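Local structure of 1-phosphatidylinositol 4,5-bisphosphate phosphodiesterase (Drosophila melanogaster, 6IRB) at residues D125-D130 with G187-K192. The protein is a phosphoinositide phospholipase C of the beta class, modelled here as an elongated, almost wholly helical portion built around two long helices. The protein carries 2 engineered substitutions. Residues are numbered along the deposited sequence; the frame is centred on the assembly and turned at random.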
# COMPACT_ATOMS: atom_id res chain seq x y z
N ASP A 125 -32.83 34.70 4.44
CA ASP A 125 -33.30 35.03 5.78
C ASP A 125 -33.07 36.51 6.09
O ASP A 125 -33.97 37.18 6.62
CB ASP A 125 -32.62 34.12 6.80
CG ASP A 125 -33.37 32.81 7.00
OD1 ASP A 125 -33.77 32.19 5.98
OD2 ASP A 125 -33.57 32.40 8.16
N ARG A 126 -31.90 37.04 5.75
CA ARG A 126 -31.68 38.48 5.89
C ARG A 126 -32.67 39.28 5.05
O ARG A 126 -33.37 40.15 5.57
CB ARG A 126 -30.26 38.88 5.52
CG ARG A 126 -30.01 40.30 6.00
CD ARG A 126 -28.97 41.05 5.19
NE ARG A 126 -28.16 41.91 6.05
CZ ARG A 126 -28.10 43.23 5.92
NH1 ARG A 126 -28.81 43.85 4.98
NH2 ARG A 126 -27.34 43.95 6.75
N HIS A 127 -32.74 38.96 3.75
CA HIS A 127 -33.55 39.76 2.82
C HIS A 127 -34.95 40.00 3.36
O HIS A 127 -35.52 41.08 3.16
CB HIS A 127 -33.64 39.05 1.47
CG HIS A 127 -32.48 39.29 0.57
ND1 HIS A 127 -31.41 40.08 0.93
CD2 HIS A 127 -32.21 38.84 -0.68
CE1 HIS A 127 -30.53 40.11 -0.07
NE2 HIS A 127 -31.00 39.37 -1.05
N ALA A 128 -35.50 39.02 4.08
CA ALA A 128 -36.87 39.14 4.59
C ALA A 128 -36.93 40.11 5.76
O ALA A 128 -37.90 40.88 5.88
CB ALA A 128 -37.40 37.77 5.00
N ARG A 129 -35.91 40.08 6.62
CA ARG A 129 -35.82 41.03 7.73
C ARG A 129 -35.85 42.46 7.23
O ARG A 129 -36.55 43.32 7.78
CB ARG A 129 -34.51 40.78 8.48
CG ARG A 129 -34.63 39.80 9.61
CD ARG A 129 -33.25 39.29 10.00
NE ARG A 129 -33.21 37.89 10.43
CZ ARG A 129 -34.01 37.32 11.33
NH1 ARG A 129 -34.96 38.00 11.96
NH2 ARG A 129 -33.85 36.03 11.61
N ASP A 130 -35.06 42.74 6.19
CA ASP A 130 -35.04 44.06 5.59
C ASP A 130 -36.44 44.55 5.26
O ASP A 130 -36.81 45.69 5.57
CB ASP A 130 -34.16 44.02 4.34
CG ASP A 130 -32.70 43.78 4.68
OD1 ASP A 130 -32.29 44.19 5.80
OD2 ASP A 130 -31.98 43.18 3.85
N GLY A 187 -32.77 41.43 -5.38
CA GLY A 187 -32.63 40.54 -6.51
C GLY A 187 -31.20 40.58 -7.02
O GLY A 187 -30.62 39.54 -7.35
N ARG A 188 -30.60 41.77 -7.06
CA ARG A 188 -29.21 41.90 -7.48
C ARG A 188 -28.30 41.16 -6.52
O ARG A 188 -27.40 40.42 -6.93
CB ARG A 188 -28.84 43.37 -7.55
CG ARG A 188 -28.75 43.89 -8.95
CD ARG A 188 -29.96 44.73 -9.27
NE ARG A 188 -30.01 45.10 -10.68
CZ ARG A 188 -29.58 46.26 -11.15
NH1 ARG A 188 -29.09 47.17 -10.31
NH2 ARG A 188 -29.66 46.52 -12.45
N ALA A 189 -28.54 41.34 -5.22
CA ALA A 189 -27.71 40.67 -4.23
C ALA A 189 -27.79 39.16 -4.39
O ALA A 189 -26.76 38.47 -4.35
CB ALA A 189 -28.16 41.07 -2.82
N MSE A 190 -28.99 38.64 -4.59
CA MSE A 190 -29.15 37.22 -4.76
C MSE A 190 -28.43 36.70 -5.99
O MSE A 190 -27.69 35.72 -5.92
CB MSE A 190 -30.62 36.85 -4.82
CG MSE A 190 -30.78 35.36 -4.73
SE MSE A 190 -29.68 34.71 -3.23
CE MSE A 190 -30.78 35.21 -1.68
N GLU A 191 -28.65 37.32 -7.15
CA GLU A 191 -27.96 36.84 -8.35
C GLU A 191 -26.47 36.78 -8.10
O GLU A 191 -25.83 35.74 -8.32
CB GLU A 191 -28.29 37.70 -9.56
CG GLU A 191 -28.25 36.88 -10.83
CD GLU A 191 -28.85 37.58 -12.03
OE1 GLU A 191 -28.28 38.62 -12.46
OE2 GLU A 191 -29.87 37.09 -12.56
N LYS A 192 -25.88 37.90 -7.66
CA LYS A 192 -24.45 37.93 -7.43
C LYS A 192 -24.03 36.79 -6.51
O LYS A 192 -23.04 36.09 -6.78
CB LYS A 192 -24.05 39.30 -6.87
CG LYS A 192 -22.74 39.38 -6.04
CD LYS A 192 -21.51 38.64 -6.60
CE LYS A 192 -20.69 38.07 -5.43
NZ LYS A 192 -19.37 37.53 -5.84
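His127 carries the contact from its helix, its imidazole ring meeting Ala189 and Met190 of the other helix by van der Waals packing. At the ring edge, near the ring plane, the methyl of Ala189 sits beside the NE2–CE1 side: CB is 3.8 Å from His127 NE2. Met190, a selenomethionine here, brings its terminal methyl to the CD2 side of the ring, with CE 4.0 Å from His127 CD2, and its side chain slants across that of the histidine. Torsions account for this reach. Met190 leaves its backbone with CG opposite N (chi1 -170°), then bends at chi2 and again at chi3 (77°), which brings its end nearer the other helix than its first bond would suggest. The nearest CA atoms across the contact, those of His127 and Met190, remain 9.1 Å apart, and 124 Å² is buried in all; the pairing is thus bridged by side chains and modest in extent.

Polar interactions run within or beside the segments, with no hydrogen bond directly between them. Arg126 NH1 forms a salt bridge with Asp130 OD2 at 3.4 Å, one helical turn on; its hydrogen-bond component is weak, with an N-H...O angle of 136°. The buried His127 has NE2 hydrogen-bonded just beyond the segments, and its carbonyl O accepts a bond from Gln186 NE2.

Helices 18-150 and 157-210 pair antiparallel here: Met190 also packs on Ile120, Leu123 and Glu124, whereas Asp130 touches Ile182 and Gln186. This order is consistent with a helical hairpin, as in the coiled-coil C-terminal region of beta-class phospholipases C, and places the His127 contact between its two arms.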